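Local coordinates for adenylate cyclase-like protein (Chlamydia trachomatis, PDB 4QO6) that is a structural component of the inner-membrane ring of the type III secretion system (CdsD), here represented by part of its periplasmic region, at residues 23-28 with 40-45. Numbering follows the deposited sequence.
Sequences PTVRFT and GHVRNS
Thr24 reaches across to His41 through its hydroxyl. The CB atom turns toward residues 40-45, and chi1 of 73° sets OG1 between the backbone N and the carbonyl carbon, facing the His41 backbone. There OG1 accepts a hydrogen bond from His41 N at 3.2 Å (N-H...O 153°), while its own proton goes to an in-plane lone pair of Pro23 O, at an unusually short distance whose exact value is doubtful. OG1 also lies 3.0 Å from His41 O, at an angle too poor for a hydrogen bond, and His41 CB lies 3.6 Å from Thr24 OG1. Pro23 O and His41 O face each other, two acceptors reconciled by a water that donates to both, with Pro23 O 2.6 Å from it. Beside this, Val25 CG2 meets Val42 CG1 at 4.4 Å. Gly40 CA comes within 3.6 Å of Thr24 O, an approach admitted by the missing side chain, since a CB would clash with that oxygen. Within the PD1 domain, the loop entering edge strand 26-30 thus meets the corner and short strand 41-42 at the sheet's other edge, strands 35-39 and 63-70 lying between. Strand 63-70 and helix 45-56 pack on Val42, while His41 ND1 is hydrogen-bonded to Asp71 OD1 and its ring meets Tyr126 edge-to-face.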
loop_
_atom_site.group_PDB
_atom_site.type_symbol
_atom_site.label_atom_id
_atom_site.label_comp_id
_atom_site.label_asym_id
_atom_site.label_seq_id
_atom_site.Cartn_x
_atom_site.Cartn_y
_atom_site.Cartn_z
ATOM N N PRO A 23 -13.721 18.280 -3.554
ATOM C CA PRO A 23 -12.534 18.599 -4.344
ATOM C C PRO A 23 -12.456 17.644 -5.588
ATOM O O PRO A 23 -12.966 16.516 -5.519
ATOM C CB PRO A 23 -11.361 18.310 -3.376
ATOM C CG PRO A 23 -11.961 18.241 -2.008
ATOM C CD PRO A 23 -13.398 17.795 -2.204
ATOM N N THR A 24 -11.837 18.165 -6.643
ATOM C CA THR A 24 -11.777 17.649 -8.022
ATOM C C THR A 24 -13.027 17.907 -8.836
ATOM O O THR A 24 -13.034 17.645 -10.077
ATOM C CB THR A 24 -11.448 16.186 -8.150
ATOM O OG1 THR A 24 -12.572 15.428 -7.739
ATOM C CG2 THR A 24 -10.229 15.770 -7.318
ATOM N N VAL A 25 -14.116 18.328 -8.208
ATOM C CA VAL A 25 -15.309 18.503 -9.013
ATOM C C VAL A 25 -15.192 19.805 -9.770
ATOM O O VAL A 25 -14.708 20.820 -9.204
ATOM C CB VAL A 25 -16.550 18.434 -8.233
ATOM C CG1 VAL A 25 -17.748 18.801 -9.109
ATOM C CG2 VAL A 25 -16.726 17.052 -7.660
ATOM N N ARG A 26 -15.527 19.734 -11.067
ATOM C CA ARG A 26 -15.580 20.870 -11.992
ATOM C C ARG A 26 -16.950 20.975 -12.663
ATOM O O ARG A 26 -17.759 20.077 -12.570
ATOM C CB ARG A 26 -14.477 20.742 -13.053
ATOM C CG ARG A 26 -13.051 20.584 -12.496
ATOM C CD ARG A 26 -12.549 21.855 -11.746
ATOM N NE ARG A 26 -11.148 21.661 -11.276
ATOM C CZ ARG A 26 -10.786 21.276 -10.070
ATOM N NH1 ARG A 26 -11.684 21.072 -9.121
ATOM N NH2 ARG A 26 -9.503 21.147 -9.760
ATOM N N PHE A 27 -17.231 22.062 -13.340
ATOM C CA PHE A 27 -18.546 22.272 -14.016
ATOM C C PHE A 27 -18.497 23.246 -15.172
ATOM O O PHE A 27 -17.591 24.045 -15.278
ATOM C CB PHE A 27 -19.569 22.890 -13.020
ATOM C CG PHE A 27 -19.255 24.325 -12.654
ATOM C CD1 PHE A 27 -18.284 24.611 -11.726
ATOM C CD2 PHE A 27 -19.925 25.390 -13.258
ATOM C CE1 PHE A 27 -17.979 25.950 -11.334
ATOM C CE2 PHE A 27 -19.622 26.733 -12.899
ATOM C CZ PHE A 27 -18.643 27.007 -11.947
ATOM N N THR A 28 -19.582 23.272 -15.921
ATOM C CA THR A 28 -19.879 24.329 -16.873
ATOM C C THR A 28 -21.365 24.517 -16.738
ATOM O O THR A 28 -22.070 23.561 -16.475
ATOM C CB THR A 28 -19.507 23.973 -18.365
ATOM O OG1 THR A 28 -20.256 22.837 -18.815
ATOM C CG2 THR A 28 -18.006 23.635 -18.475
ATOM N N GLY A 40 -15.799 15.001 -12.522
ATOM C CA GLY A 40 -14.708 14.785 -11.515
ATOM C C GLY A 40 -14.997 13.561 -10.637
ATOM O O GLY A 40 -15.644 12.661 -11.123
ATOM N N HIS A 41 -14.506 13.514 -9.376
ATOM C CA HIS A 41 -14.573 12.377 -8.448
ATOM C C HIS A 41 -15.165 12.792 -7.084
ATOM O O HIS A 41 -14.836 13.899 -6.563
ATOM C CB HIS A 41 -13.153 11.873 -8.147
ATOM C CG HIS A 41 -12.409 11.402 -9.362
ATOM N ND1 HIS A 41 -12.302 10.075 -9.711
ATOM C CD2 HIS A 41 -11.776 12.096 -10.332
ATOM C CE1 HIS A 41 -11.626 9.972 -10.839
ATOM N NE2 HIS A 41 -11.287 11.191 -11.229
ATOM N N VAL A 42 -15.934 11.875 -6.491
ATOM C CA VAL A 42 -16.301 11.913 -5.076
ATOM C C VAL A 42 -15.903 10.606 -4.420
ATOM O O VAL A 42 -15.708 9.582 -5.106
ATOM C CB VAL A 42 -17.817 12.202 -4.820
ATOM C CG1 VAL A 42 -18.217 13.561 -5.377
ATOM C CG2 VAL A 42 -18.663 11.168 -5.468
ATOM N N ARG A 43 -15.762 10.652 -3.086
ATOM C CA ARG A 43 -15.423 9.434 -2.251
ATOM C C ARG A 43 -16.373 8.220 -2.490
ATOM O O ARG A 43 -15.893 7.105 -2.671
ATOM C CB ARG A 43 -15.439 9.835 -0.766
ATOM C CG ARG A 43 -15.084 8.729 0.226
ATOM C CD ARG A 43 -15.008 9.205 1.656
ATOM N NE ARG A 43 -16.281 9.838 2.042
ATOM C CZ ARG A 43 -16.686 10.087 3.290
ATOM N NH1 ARG A 43 -15.951 9.738 4.351
ATOM N NH2 ARG A 43 -17.873 10.659 3.469
ATOM N N ASN A 44 -17.712 8.459 -2.533
ATOM C CA ASN A 44 -18.722 7.392 -2.658
ATOM C C ASN A 44 -20.116 7.849 -3.076
ATOM O O ASN A 44 -20.378 9.027 -3.151
ATOM C CB ASN A 44 -18.809 6.571 -1.362
ATOM C CG ASN A 44 -19.245 7.386 -0.145
ATOM O OD1 ASN A 44 -20.190 8.167 -0.181
ATOM N ND2 ASN A 44 -18.575 7.172 0.937
ATOM N N SER A 45 -20.996 6.915 -3.442
ATOM C CA SER A 45 -22.344 7.269 -3.831
ATOM C C SER A 45 -23.120 8.113 -2.765
ATOM O O SER A 45 -24.070 8.796 -3.115
ATOM C CB SER A 45 -23.134 6.045 -4.141
ATOM O OG SER A 45 -23.041 5.143 -3.055
HETATM O O HOH W 1 -14.908 15.263 -4.341
#